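Side-chain contacts in cobalamin biosynthesis protein CobN (Mycobacterium tuberculosis, PDB 7C6O), which forms the large catalytic subunit of cobaltochelatase, the enzyme that inserts cobalt into the corrin ring during cobalamin biosynthesis: residues P40-L45 / E151-L156; S58-R63 / T163-T168; Q712-V717 / A766-G771; Y1149-D1154 / L1198-R1203; W1163-L1168 / G1204-P1209. All coordinates share one frame; numbering follows the deposited sequence.

Contact 1. Residues P40-L45 / E151-L156; sequences PTVLLL and ELHAFL
Val42 and His153 meet because of their first torsions. In Val42, CG1 lies anti to the backbone N (chi1 174°), which places CG2 anti to the carbonyl carbon, where it meets the imidazole. In His153, CG also stands anti to its N (chi1 -170°), and the ring swings out to the strand. The two side chains lie alongside each other, running opposite ways. Val42 CG2 then sits over one face of the imidazole in a CH-pi contact, 3.7 Å from the ring centroid and displaced toward the rim, with His153 NE2 as its closest ring atom at 3.5 Å. Strand 42-46 is an inner strand of a four-stranded parallel sheet with order 2-1-3-4, as in Rossmann-like alpha/beta domains, and helix 146-161 packs on it here. At the ring edge, in its plane, Pro40 O lies 3.0 Å from His153 NE2. The same nitrogen is hydrogen-bonded to Asn61 O, and Tyr62 meets the ring edge-to-face, so the imidazole is confined from several directions within the buried interface. One helical turn further on, Leu156 CD1 reaches Val42 CG1 at 4.5 Å. Leu156 also touches Ile84 and Val86 of the neighbouring strand 84-89.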
# COMPACT_ATOMS: atom_id res chain seq x y z
N PRO A 40 14.35 -56.52 0.38
CA PRO A 40 12.99 -56.67 0.91
C PRO A 40 12.23 -55.36 0.88
O PRO A 40 12.80 -54.28 1.03
CB PRO A 40 13.23 -57.15 2.35
CG PRO A 40 14.63 -57.65 2.38
CD PRO A 40 15.36 -56.78 1.42
N THR A 41 10.92 -55.47 0.66
CA THR A 41 10.06 -54.30 0.55
C THR A 41 9.51 -53.94 1.93
O THR A 41 8.87 -54.77 2.58
CB THR A 41 8.91 -54.56 -0.42
OG1 THR A 41 9.44 -54.84 -1.72
CG2 THR A 41 8.01 -53.34 -0.50
N VAL A 42 9.76 -52.71 2.36
CA VAL A 42 9.24 -52.20 3.63
C VAL A 42 8.15 -51.18 3.31
O VAL A 42 8.41 -50.18 2.62
CB VAL A 42 10.35 -51.57 4.48
CG1 VAL A 42 9.76 -50.92 5.73
CG2 VAL A 42 11.38 -52.62 4.86
N LEU A 43 6.95 -51.44 3.80
CA LEU A 43 5.83 -50.51 3.65
C LEU A 43 5.82 -49.55 4.83
O LEU A 43 5.73 -49.98 5.98
CB LEU A 43 4.51 -51.28 3.55
CG LEU A 43 3.23 -50.44 3.48
CD1 LEU A 43 3.24 -49.53 2.27
CD2 LEU A 43 2.01 -51.34 3.48
N LEU A 44 5.91 -48.25 4.54
CA LEU A 44 5.87 -47.20 5.55
C LEU A 44 4.53 -46.48 5.46
O LEU A 44 4.24 -45.85 4.43
CB LEU A 44 7.03 -46.22 5.37
CG LEU A 44 7.03 -45.01 6.30
CD1 LEU A 44 7.12 -45.45 7.76
CD2 LEU A 44 8.17 -44.06 5.95
N LEU A 45 3.73 -46.57 6.51
CA LEU A 45 2.45 -45.88 6.61
C LEU A 45 2.58 -44.84 7.71
O LEU A 45 2.56 -45.17 8.90
CB LEU A 45 1.32 -46.86 6.91
CG LEU A 45 1.15 -48.03 5.94
CD1 LEU A 45 0.20 -49.07 6.51
CD2 LEU A 45 0.65 -47.52 4.59
N GLU A 151 18.93 -46.09 7.10
CA GLU A 151 19.39 -47.09 8.05
C GLU A 151 18.23 -47.84 8.69
O GLU A 151 18.38 -49.02 9.03
CB GLU A 151 20.26 -46.43 9.13
CG GLU A 151 21.50 -45.74 8.58
CD GLU A 151 22.40 -46.68 7.80
OE1 GLU A 151 22.73 -47.77 8.33
OE2 GLU A 151 22.76 -46.34 6.66
N LEU A 152 17.07 -47.19 8.85
CA LEU A 152 15.91 -47.89 9.39
C LEU A 152 15.54 -49.09 8.54
O LEU A 152 15.24 -50.17 9.07
CB LEU A 152 14.72 -46.93 9.49
CG LEU A 152 13.39 -47.59 9.89
CD1 LEU A 152 13.44 -48.12 11.33
CD2 LEU A 152 12.23 -46.62 9.71
N HIS A 153 15.56 -48.93 7.21
CA HIS A 153 15.23 -50.04 6.32
C HIS A 153 16.17 -51.22 6.56
O HIS A 153 15.73 -52.36 6.67
CB HIS A 153 15.31 -49.57 4.87
CG HIS A 153 14.77 -50.56 3.88
ND1 HIS A 153 15.40 -51.76 3.61
CD2 HIS A 153 13.67 -50.53 3.10
CE1 HIS A 153 14.71 -52.42 2.71
NE2 HIS A 153 13.65 -51.70 2.38
N ALA A 154 17.48 -50.94 6.65
CA ALA A 154 18.44 -52.01 6.87
C ALA A 154 18.32 -52.59 8.27
O ALA A 154 18.43 -53.81 8.46
CB ALA A 154 19.86 -51.49 6.63
N PHE A 155 18.09 -51.74 9.27
CA PHE A 155 17.89 -52.23 10.63
C PHE A 155 16.73 -53.20 10.70
O PHE A 155 16.83 -54.27 11.32
CB PHE A 155 17.67 -51.05 11.59
CG PHE A 155 17.16 -51.47 12.94
CD1 PHE A 155 18.02 -52.02 13.88
CD2 PHE A 155 15.82 -51.33 13.27
CE1 PHE A 155 17.56 -52.42 15.12
CE2 PHE A 155 15.35 -51.72 14.51
CZ PHE A 155 16.21 -52.26 15.44
N LEU A 156 15.61 -52.85 10.07
CA LEU A 156 14.43 -53.71 10.15
C LEU A 156 14.65 -55.02 9.39
O LEU A 156 14.27 -56.09 9.87
CB LEU A 156 13.21 -52.98 9.61
CG LEU A 156 12.74 -51.83 10.50
CD1 LEU A 156 11.63 -51.07 9.80
CD2 LEU A 156 12.29 -52.37 11.84

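Contact 2. Residues S58-R63 / T163-T168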
# COMPACT_ATOMS: atom_id res chain seq x y z
N SER A 58 15.64 -41.76 0.55
CA SER A 58 16.65 -42.67 1.06
C SER A 58 17.18 -43.61 -0.02
O SER A 58 18.31 -44.10 0.09
CB SER A 58 16.09 -43.50 2.22
OG SER A 58 15.24 -44.52 1.74
N GLY A 59 16.39 -43.88 -1.05
CA GLY A 59 16.78 -44.82 -2.07
C GLY A 59 16.60 -46.28 -1.70
O GLY A 59 16.85 -47.15 -2.53
N LYS A 60 16.18 -46.56 -0.47
CA LYS A 60 15.87 -47.93 -0.07
C LYS A 60 14.54 -48.37 -0.67
O LYS A 60 13.73 -47.55 -1.14
CB LYS A 60 15.81 -48.04 1.46
CG LYS A 60 17.17 -47.98 2.15
CD LYS A 60 18.02 -49.18 1.77
CE LYS A 60 19.00 -49.55 2.86
NZ LYS A 60 19.67 -50.85 2.56
N ASN A 61 14.31 -49.68 -0.67
CA ASN A 61 13.12 -50.27 -1.27
C ASN A 61 11.94 -50.09 -0.32
O ASN A 61 11.53 -51.00 0.41
CB ASN A 61 13.34 -51.73 -1.62
CG ASN A 61 12.15 -52.35 -2.33
OD1 ASN A 61 11.34 -51.63 -2.91
ND2 ASN A 61 12.05 -53.67 -2.28
N TYR A 62 11.38 -48.89 -0.34
CA TYR A 62 10.22 -48.53 0.46
C TYR A 62 8.99 -48.40 -0.42
O TYR A 62 9.08 -47.96 -1.58
CB TYR A 62 10.43 -47.19 1.17
CG TYR A 62 11.17 -47.20 2.49
CD1 TYR A 62 10.55 -47.65 3.65
CD2 TYR A 62 12.46 -46.68 2.59
CE1 TYR A 62 11.22 -47.63 4.87
CE2 TYR A 62 13.13 -46.66 3.80
CZ TYR A 62 12.50 -47.13 4.94
OH TYR A 62 13.17 -47.10 6.14
N ARG A 63 7.85 -48.80 0.12
CA ARG A 63 6.55 -48.32 -0.33
C ARG A 63 6.00 -47.39 0.74
O ARG A 63 6.27 -47.57 1.94
CB ARG A 63 5.56 -49.48 -0.56
CG ARG A 63 6.06 -50.56 -1.50
CD ARG A 63 6.21 -50.08 -2.93
NE ARG A 63 6.71 -51.14 -3.79
CZ ARG A 63 8.00 -51.41 -3.97
NH1 ARG A 63 8.92 -50.68 -3.35
NH2 ARG A 63 8.37 -52.40 -4.77
N THR A 163 18.51 -60.68 7.35
CA THR A 163 19.41 -60.34 6.26
C THR A 163 20.71 -59.79 6.83
O THR A 163 20.90 -59.68 8.04
CB THR A 163 18.75 -59.32 5.33
OG1 THR A 163 18.35 -58.17 6.08
CG2 THR A 163 17.53 -59.93 4.65
N GLY A 164 21.63 -59.42 5.93
CA GLY A 164 22.93 -58.96 6.36
C GLY A 164 23.38 -57.67 5.72
O GLY A 164 24.55 -57.54 5.33
N PHE A 165 22.48 -56.70 5.61
CA PHE A 165 22.85 -55.41 5.03
C PHE A 165 23.82 -54.65 5.92
O PHE A 165 24.69 -53.93 5.41
CB PHE A 165 21.61 -54.56 4.77
CG PHE A 165 20.70 -55.11 3.71
CD1 PHE A 165 20.92 -54.84 2.37
CD2 PHE A 165 19.60 -55.88 4.06
CE1 PHE A 165 20.08 -55.34 1.40
CE2 PHE A 165 18.76 -56.39 3.09
CZ PHE A 165 19.00 -56.12 1.76
N GLY A 166 23.69 -54.79 7.23
CA GLY A 166 24.42 -53.94 8.15
C GLY A 166 23.73 -52.60 8.29
O GLY A 166 23.08 -52.13 7.36
N PHE A 167 23.86 -51.96 9.46
CA PHE A 167 23.16 -50.71 9.70
C PHE A 167 23.90 -49.90 10.75
O PHE A 167 24.64 -50.44 11.59
CB PHE A 167 21.71 -50.96 10.15
CG PHE A 167 21.58 -51.86 11.35
CD1 PHE A 167 21.69 -51.34 12.63
CD2 PHE A 167 21.35 -53.21 11.19
CE1 PHE A 167 21.58 -52.16 13.74
CE2 PHE A 167 21.24 -54.04 12.29
CZ PHE A 167 21.35 -53.52 13.57
N THR A 168 23.69 -48.60 10.70
CA THR A 168 24.12 -47.53 11.59
C THR A 168 23.02 -47.22 12.59
O THR A 168 21.84 -47.20 12.22
CB THR A 168 24.47 -46.28 10.79
OG1 THR A 168 25.56 -46.57 9.91
CG2 THR A 168 24.87 -45.12 11.71
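Lys60 and Phe165 run past each other in opposite directions and come together at one point. Lys60 NZ approaches Phe165 CD1 at 4.2 Å, obliquely to the ring. The lysine gets there through a bend. Its chi2 is -65°, which turns the chain near its base, and the rest is close to extended. The Phe165 side chain also touches Pro40, just before strand 42-46. Lys60 also rests on His153 of helix 146-161.

The backbones stay well apart, with Lys60 CA 11.4 Å from Phe165 CA, so only long side chains can bridge them. Local bonds shape the backbone on each side. Ser58 OG accepts from Lys60 N at 3.2 Å, an ST turn. Gly59, with positive phi, takes the chain out of helix 49-58. Asn61 is the centre of an inverse gamma turn, closed by Tyr62 N to Lys60 O at 2.8 Å. On the other side, Asp158 binds the backbone N of Phe165 and of Gly166, and also Thr163 OG1. The contact thus joins two loops at the surface of the N-terminal alpha/beta unit. No hydrogen bond crosses between the segments. Its chemistry implies a loose approach of an amino group to an aromatic ring, probably adding little to the hold between the loops.

Contact 3. Residues Q712-V717 / A766-G771; sequences QELDLV and ALQATG
Glu713 takes the amide of Gln768 through the anti lone pair of OE1, the one turned away from its other oxygen. This is the less common choice for a carboxylate. The bond from Gln768 NE2 to Glu713 OE1 is 3.0 Å long and nearly straight, 163° at the hydrogen. OE1 lies in the amide plane, while the carboxylate and amide planes are turned 49° apart. Both side chains are extended and cross obliquely between helices 710-722 and 750-769. Leu714 CB lies 3.9 Å from Gln768 OE1.

Gln768 sits in the last turn of its helix. Gly771, with positive phi, closes that helix in a Schellman motif, with Gly771 N bonded to Gln768 O at 3.0 Å. Gln768 NE2 also donates to Gly710 O, and Glu713 OE1 receives a weak bond from Trp772 NE1. The amide nitrogen therefore serves two acceptors, which fixes its rotation. The chemistry implies a neutral donor grip on a carboxylate that is probably charged.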
# COMPACT_ATOMS: atom_id res chain seq x y z
N GLN A 712 6.77 25.82 14.30
CA GLN A 712 6.30 24.70 13.49
C GLN A 712 6.23 23.42 14.32
O GLN A 712 5.33 22.60 14.11
CB GLN A 712 7.21 24.50 12.28
CG GLN A 712 7.25 25.69 11.33
CD GLN A 712 8.18 26.80 11.81
OE1 GLN A 712 9.22 26.53 12.42
NE2 GLN A 712 7.81 28.04 11.53
N GLU A 713 7.16 23.24 15.25
CA GLU A 713 7.07 22.12 16.18
C GLU A 713 5.86 22.26 17.09
O GLU A 713 5.17 21.27 17.38
CB GLU A 713 8.35 22.01 17.01
CG GLU A 713 8.35 20.87 18.02
CD GLU A 713 9.61 20.85 18.86
OE1 GLU A 713 9.95 21.89 19.46
OE2 GLU A 713 10.26 19.79 18.92
N LEU A 714 5.59 23.48 17.57
CA LEU A 714 4.44 23.70 18.44
C LEU A 714 3.13 23.38 17.72
O LEU A 714 2.27 22.67 18.25
CB LEU A 714 4.45 25.14 18.95
CG LEU A 714 3.18 25.71 19.60
CD1 LEU A 714 2.76 24.89 20.80
CD2 LEU A 714 3.40 27.16 20.00
N ASP A 715 2.96 23.90 16.50
CA ASP A 715 1.74 23.66 15.74
C ASP A 715 1.56 22.18 15.42
O ASP A 715 0.45 21.64 15.51
CB ASP A 715 1.74 24.48 14.45
CG ASP A 715 1.34 25.93 14.68
OD1 ASP A 715 0.32 26.17 15.38
OD2 ASP A 715 2.04 26.83 14.17
N LEU A 716 2.64 21.50 15.03
CA LEU A 716 2.54 20.09 14.69
C LEU A 716 2.19 19.25 15.91
O LEU A 716 1.33 18.36 15.84
CB LEU A 716 3.83 19.61 14.04
CG LEU A 716 3.86 18.17 13.53
CD1 LEU A 716 2.68 17.90 12.60
CD2 LEU A 716 5.17 17.88 12.83
N VAL A 717 2.85 19.51 17.05
CA VAL A 717 2.53 18.78 18.27
C VAL A 717 1.08 19.02 18.67
O VAL A 717 0.36 18.09 19.05
CB VAL A 717 3.51 19.16 19.40
CG1 VAL A 717 3.01 18.62 20.73
CG2 VAL A 717 4.90 18.61 19.09
N ALA A 766 4.18 26.31 26.75
CA ALA A 766 4.91 26.32 28.02
C ALA A 766 5.75 25.07 28.17
O ALA A 766 6.90 25.14 28.63
CB ALA A 766 3.93 26.47 29.18
N LEU A 767 5.20 23.91 27.80
CA LEU A 767 5.97 22.67 27.85
C LEU A 767 7.17 22.74 26.92
O LEU A 767 8.27 22.28 27.26
CB LEU A 767 5.08 21.48 27.50
CG LEU A 767 5.74 20.10 27.54
CD1 LEU A 767 6.22 19.80 28.96
CD2 LEU A 767 4.79 19.03 27.04
N GLN A 768 6.98 23.31 25.72
CA GLN A 768 8.10 23.49 24.80
C GLN A 768 9.18 24.38 25.41
O GLN A 768 10.37 24.14 25.22
CB GLN A 768 7.59 24.09 23.49
CG GLN A 768 8.67 24.30 22.45
CD GLN A 768 8.13 24.95 21.19
OE1 GLN A 768 7.45 25.98 21.25
NE2 GLN A 768 8.42 24.35 20.04
N ALA A 769 8.77 25.41 26.16
CA ALA A 769 9.72 26.33 26.76
C ALA A 769 10.60 25.67 27.81
O ALA A 769 11.69 26.18 28.10
CB ALA A 769 8.99 27.53 27.37
N THR A 770 10.16 24.56 28.39
CA THR A 770 10.97 23.81 29.35
C THR A 770 11.87 22.79 28.68
O THR A 770 12.52 22.00 29.38
CB THR A 770 10.07 23.09 30.36
OG1 THR A 770 9.45 21.96 29.73
CG2 THR A 770 9.00 24.03 30.89
N GLY A 771 11.94 22.78 27.35
CA GLY A 771 12.64 21.72 26.66
C GLY A 771 11.89 20.41 26.67
O GLY A 771 12.51 19.34 26.68

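Contact 4. Residues Y1149-D1154 / L1198-R1203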
# COMPACT_ATOMS: atom_id res chain seq x y z
N TYR A 1149 -6.76 19.67 -10.32
CA TYR A 1149 -7.62 18.71 -9.64
C TYR A 1149 -9.01 19.30 -9.39
O TYR A 1149 -10.01 18.58 -9.47
CB TYR A 1149 -6.98 18.24 -8.34
CG TYR A 1149 -5.60 17.64 -8.55
CD1 TYR A 1149 -5.23 17.09 -9.77
CD2 TYR A 1149 -4.65 17.65 -7.53
CE1 TYR A 1149 -3.98 16.55 -9.97
CE2 TYR A 1149 -3.39 17.11 -7.72
CZ TYR A 1149 -3.06 16.57 -8.95
OH TYR A 1149 -1.80 16.03 -9.15
N LEU A 1150 -9.08 20.60 -9.10
CA LEU A 1150 -10.38 21.26 -9.08
C LEU A 1150 -11.05 21.18 -10.45
O LEU A 1150 -12.25 20.92 -10.55
CB LEU A 1150 -10.23 22.72 -8.64
CG LEU A 1150 -9.93 22.94 -7.16
CD1 LEU A 1150 -9.72 24.42 -6.88
CD2 LEU A 1150 -11.07 22.39 -6.30
N PHE A 1151 -10.28 21.41 -11.52
CA PHE A 1151 -10.80 21.26 -12.87
C PHE A 1151 -11.30 19.84 -13.11
O PHE A 1151 -12.39 19.63 -13.66
CB PHE A 1151 -9.72 21.63 -13.89
CG PHE A 1151 -10.13 21.41 -15.33
CD1 PHE A 1151 -10.76 22.43 -16.04
CD2 PHE A 1151 -9.88 20.21 -15.97
CE1 PHE A 1151 -11.14 22.24 -17.36
CE2 PHE A 1151 -10.26 20.02 -17.29
CZ PHE A 1151 -10.89 21.03 -17.98
N GLY A 1152 -10.52 18.84 -12.69
CA GLY A 1152 -10.93 17.46 -12.87
C GLY A 1152 -12.24 17.14 -12.16
O GLY A 1152 -13.12 16.48 -12.72
N TYR A 1153 -12.39 17.63 -10.93
CA TYR A 1153 -13.63 17.43 -10.19
C TYR A 1153 -14.78 18.23 -10.79
O TYR A 1153 -15.94 17.81 -10.70
CB TYR A 1153 -13.42 17.83 -8.73
CG TYR A 1153 -13.54 16.69 -7.73
CD1 TYR A 1153 -12.59 16.54 -6.72
CD2 TYR A 1153 -14.60 15.80 -7.76
CE1 TYR A 1153 -12.68 15.52 -5.79
CE2 TYR A 1153 -14.71 14.77 -6.84
CZ TYR A 1153 -13.74 14.64 -5.85
OH TYR A 1153 -13.83 13.64 -4.91
N ASP A 1154 -14.48 19.39 -11.39
CA ASP A 1154 -15.52 20.16 -12.06
C ASP A 1154 -15.94 19.50 -13.36
O ASP A 1154 -17.14 19.41 -13.66
CB ASP A 1154 -15.03 21.59 -12.32
CG ASP A 1154 -16.17 22.55 -12.65
OD1 ASP A 1154 -17.29 22.34 -12.15
OD2 ASP A 1154 -15.94 23.51 -13.42
N LEU A 1198 -8.25 28.82 -18.93
CA LEU A 1198 -8.82 29.11 -20.24
C LEU A 1198 -9.54 27.90 -20.81
O LEU A 1198 -10.53 28.06 -21.53
CB LEU A 1198 -7.72 29.58 -21.19
CG LEU A 1198 -7.25 31.02 -20.95
CD1 LEU A 1198 -5.92 31.27 -21.63
CD2 LEU A 1198 -8.30 32.00 -21.44
N GLU A 1199 -9.08 26.68 -20.50
CA GLU A 1199 -9.81 25.49 -20.95
C GLU A 1199 -11.16 25.38 -20.25
O GLU A 1199 -12.16 25.00 -20.87
CB GLU A 1199 -8.98 24.22 -20.70
CG GLU A 1199 -9.73 22.94 -21.09
CD GLU A 1199 -8.97 21.67 -20.76
OE1 GLU A 1199 -9.50 20.58 -21.06
OE2 GLU A 1199 -7.85 21.76 -20.20
N ALA A 1200 -11.22 25.71 -18.95
CA ALA A 1200 -12.50 25.69 -18.25
C ALA A 1200 -13.48 26.67 -18.87
O ALA A 1200 -14.67 26.38 -18.99
CB ALA A 1200 -12.29 25.99 -16.77
N ALA A 1201 -12.99 27.85 -19.27
CA ALA A 1201 -13.86 28.80 -19.97
C ALA A 1201 -14.25 28.27 -21.34
O ALA A 1201 -15.41 28.40 -21.76
CB ALA A 1201 -13.16 30.15 -20.09
N GLY A 1202 -13.31 27.66 -22.07
CA GLY A 1202 -13.62 27.13 -23.39
C GLY A 1202 -14.67 26.04 -23.35
O GLY A 1202 -15.54 25.98 -24.23
N ARG A 1203 -14.62 25.18 -22.33
CA ARG A 1203 -15.59 24.10 -22.20
C ARG A 1203 -16.90 24.55 -21.57
O ARG A 1203 -17.85 23.77 -21.54
CB ARG A 1203 -15.00 22.96 -21.37
CG ARG A 1203 -13.77 22.31 -21.97
CD ARG A 1203 -13.31 21.11 -21.15
NE ARG A 1203 -12.15 20.46 -21.73
CZ ARG A 1203 -12.21 19.47 -22.62
NH1 ARG A 1203 -13.39 19.03 -23.03
NH2 ARG A 1203 -11.10 18.94 -23.11
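Phe1151 reaches across to helix 1187-1203 with CG anti to its backbone N (chi1 176°). The ring meets Ala1200 by its edge, with CE1 of Phe1151 3.8 Å from Ala1200 CA and CD1 of Phe1151 3.9 Å from Ala1200 CB. The small alanine lets the ring come close to the backbone.

Glu1199 is fully extended. It crosses the phenylalanine at about a right angle, and its carboxylate passes the end of the ring, Glu1199 CD lying 3.4 Å from Phe1151 CZ. The carboxylate and ring planes are inclined to each other by 47°. Arg1203 starts with CG beside its backbone N, runs straight from CG to NE, and places CD 4.0 Å from Phe1151 CZ, near the ring plane.

One turn apart on the same helix, Arg1203 NE and Glu1199 OE1 form a salt bridge of 2.7 Å. It uses the anti lone pair of OE1, close to the guanidinium plane. Glu1199 OE2 is also bridged to Arg1196, and Arg1203 continues to Trp1016, by a hydrogen bond to its carbonyl and a cation-pi contact. These partners hold both side chains beside Phe1151 CZ. The axes of segments 1149-1154 and 1198-1203, on helices 1136-1157 and 1187-1203, run nearly parallel (16°), 11.3 Å apart at closest approach. This is a near-parallel helix pair in the C-terminal helical region, bridged by an aromatic side chain.

Contact 5. Residues W1163-L1168 / G1204-P1209; sequences WMYEQL and GLWAQP
Loop 1204-1209 leaves helix 1187-1203 through a Schellman motif at Gly1204 and carries Trp1206 CA to 6.7 Å from Tyr1165 CA on helix 1162-1174. The ring planes of Tyr1165 and Trp1206 are nearly parallel, at 10°, but the rings are offset so far that little of one lies over the other. What faces each ring is mostly the partner's methylene. Tyr1165 CB lies 3.5 Å from the centroid of the Trp1206 five-membered ring, directly over it. In return Trp1206 CB sits 4.0 Å from the Tyr1165 centroid, nearer the rim. With CG anti to the backbone N (chi1 -174°), the indole of Trp1206 lies over Tyr1165 CB, while CG of Tyr1165 stays beside its own N. Pro1209 CB takes the opposite face of the indole, so the ring is sandwiched. Tyr1165 OH lies 3.9 Å from Leu1205 CB and is hydrogen-bonded to Asp1154.

At the indole edge, in plane, a water accepts from Trp1206 NE1 at 2.9 Å. The water donates to Glu1166 OE2 and to Gln1208 O, each at 2.7 Å. It thereby satisfies the indole N-H and ties helix to loop. Asp1162, at the start of the helix, also binds the backbone N of Ala1207 and of Gln1208. The arrangement is an interhelical loop, begun by a Schellman motif, that links helix 1187-1203 to helix 1211-1226 and packs its tryptophan against helices 1162-1174 and 1211-1226.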
# COMPACT_ATOMS: atom_id res chain seq x y z
N TRP A 1163 -17.83 32.04 -9.38
CA TRP A 1163 -17.14 32.91 -8.44
C TRP A 1163 -15.86 32.27 -7.91
O TRP A 1163 -14.91 32.97 -7.55
CB TRP A 1163 -18.06 33.31 -7.28
CG TRP A 1163 -18.33 32.23 -6.25
CD1 TRP A 1163 -19.39 31.38 -6.21
CD2 TRP A 1163 -17.52 31.92 -5.11
NE1 TRP A 1163 -19.29 30.55 -5.12
CE2 TRP A 1163 -18.15 30.87 -4.42
CE3 TRP A 1163 -16.32 32.43 -4.59
CZ2 TRP A 1163 -17.63 30.31 -3.26
CZ3 TRP A 1163 -15.80 31.88 -3.44
CH2 TRP A 1163 -16.46 30.82 -2.79
N MET A 1164 -15.80 30.94 -7.89
CA MET A 1164 -14.58 30.26 -7.46
C MET A 1164 -13.50 30.31 -8.53
O MET A 1164 -12.32 30.49 -8.22
CB MET A 1164 -14.90 28.83 -7.06
CG MET A 1164 -15.95 28.76 -5.97
SD MET A 1164 -16.71 27.15 -5.74
CE MET A 1164 -15.32 26.21 -5.12
N TYR A 1165 -13.89 30.18 -9.81
CA TYR A 1165 -12.93 30.36 -10.89
C TYR A 1165 -12.38 31.79 -10.90
O TYR A 1165 -11.19 32.00 -11.16
CB TYR A 1165 -13.58 30.04 -12.24
CG TYR A 1165 -13.58 28.58 -12.62
CD1 TYR A 1165 -12.40 27.91 -12.92
CD2 TYR A 1165 -14.77 27.87 -12.70
CE1 TYR A 1165 -12.41 26.57 -13.28
CE2 TYR A 1165 -14.79 26.53 -13.05
CZ TYR A 1165 -13.61 25.89 -13.34
OH TYR A 1165 -13.62 24.56 -13.70
N GLU A 1166 -13.24 32.77 -10.64
CA GLU A 1166 -12.78 34.16 -10.57
C GLU A 1166 -11.73 34.33 -9.48
O GLU A 1166 -10.68 34.94 -9.71
CB GLU A 1166 -13.96 35.10 -10.33
CG GLU A 1166 -14.95 35.17 -11.49
CD GLU A 1166 -16.13 36.08 -11.19
OE1 GLU A 1166 -16.31 36.48 -10.02
OE2 GLU A 1166 -16.89 36.39 -12.13
N GLN A 1167 -12.01 33.81 -8.28
CA GLN A 1167 -11.06 33.96 -7.18
C GLN A 1167 -9.80 33.16 -7.43
O GLN A 1167 -8.69 33.62 -7.10
CB GLN A 1167 -11.72 33.55 -5.87
CG GLN A 1167 -12.86 34.47 -5.45
CD GLN A 1167 -12.41 35.92 -5.35
OE1 GLN A 1167 -11.39 36.22 -4.73
NE2 GLN A 1167 -13.17 36.83 -5.96
N LEU A 1168 -9.93 31.95 -7.99
CA LEU A 1168 -8.76 31.16 -8.32
C LEU A 1168 -7.87 31.89 -9.32
O LEU A 1168 -6.64 31.95 -9.15
CB LEU A 1168 -9.19 29.80 -8.88
CG LEU A 1168 -8.13 28.71 -9.02
CD1 LEU A 1168 -7.52 28.39 -7.67
CD2 LEU A 1168 -8.74 27.47 -9.64
N GLY A 1204 -16.98 25.78 -21.07
CA GLY A 1204 -18.17 26.22 -20.38
C GLY A 1204 -18.29 25.76 -18.94
O GLY A 1204 -19.31 26.04 -18.30
N LEU A 1205 -17.29 25.04 -18.42
CA LEU A 1205 -17.27 24.72 -16.99
C LEU A 1205 -17.20 26.00 -16.17
O LEU A 1205 -17.81 26.10 -15.10
CB LEU A 1205 -16.09 23.81 -16.68
CG LEU A 1205 -16.14 22.44 -17.36
CD1 LEU A 1205 -14.78 21.74 -17.26
CD2 LEU A 1205 -17.23 21.59 -16.74
N TRP A 1206 -16.43 26.98 -16.65
CA TRP A 1206 -16.48 28.36 -16.19
C TRP A 1206 -17.44 29.07 -17.14
O TRP A 1206 -17.08 29.39 -18.28
CB TRP A 1206 -15.09 28.96 -16.20
CG TRP A 1206 -14.96 30.33 -15.63
CD1 TRP A 1206 -15.95 31.09 -15.08
CD2 TRP A 1206 -13.76 31.10 -15.54
NE1 TRP A 1206 -15.43 32.30 -14.65
CE2 TRP A 1206 -14.09 32.32 -14.93
CE3 TRP A 1206 -12.43 30.87 -15.92
CZ2 TRP A 1206 -13.14 33.32 -14.69
CZ3 TRP A 1206 -11.49 31.86 -15.68
CH2 TRP A 1206 -11.85 33.07 -15.07
N ALA A 1207 -18.67 29.32 -16.68
CA ALA A 1207 -19.76 29.61 -17.59
C ALA A 1207 -19.70 31.03 -18.14
O ALA A 1207 -19.89 31.25 -19.35
CB ALA A 1207 -21.11 29.37 -16.90
N GLN A 1208 -19.46 32.02 -17.28
CA GLN A 1208 -19.53 33.43 -17.66
C GLN A 1208 -18.30 34.19 -17.17
O GLN A 1208 -18.40 35.06 -16.30
CB GLN A 1208 -20.81 34.07 -17.11
CG GLN A 1208 -22.08 33.55 -17.73
CD GLN A 1208 -23.31 34.24 -17.19
OE1 GLN A 1208 -23.54 34.25 -15.98
NE2 GLN A 1208 -24.11 34.82 -18.08
N PRO A 1209 -17.13 33.90 -17.74
CA PRO A 1209 -15.94 34.67 -17.37
C PRO A 1209 -15.99 36.07 -17.95
O PRO A 1209 -16.54 36.31 -19.04
CB PRO A 1209 -14.79 33.86 -17.97
CG PRO A 1209 -15.41 33.18 -19.14
CD PRO A 1209 -16.84 32.89 -18.76
O HOH W 1 -17.31 34.44 -13.93

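How the contacts relate
Contacts 1 and 2 lie side by side in the N-terminal alpha/beta unit, and their first segments run into neighbouring strands of one sheet. Contact 1 is the buried one, largely apolar with one held imidazole. Contact 2 is at the surface, without a bond between its segments. Contacts 3, 4 and 5 are all partly buried. Contacts 4 and 5 adjoin, their centres 9 Å apart, at the other end of the molecule. They are joined by Asp1154 to Tyr1165 and Ala1200 to Trp1206. Both rely on aromatic rings, with a salt bridge beside the ring in one and a bridging water in the other. Contact 3 stands about 42 Å (centres) from both. There, one direct side-chain hydrogen bond crosses between helices.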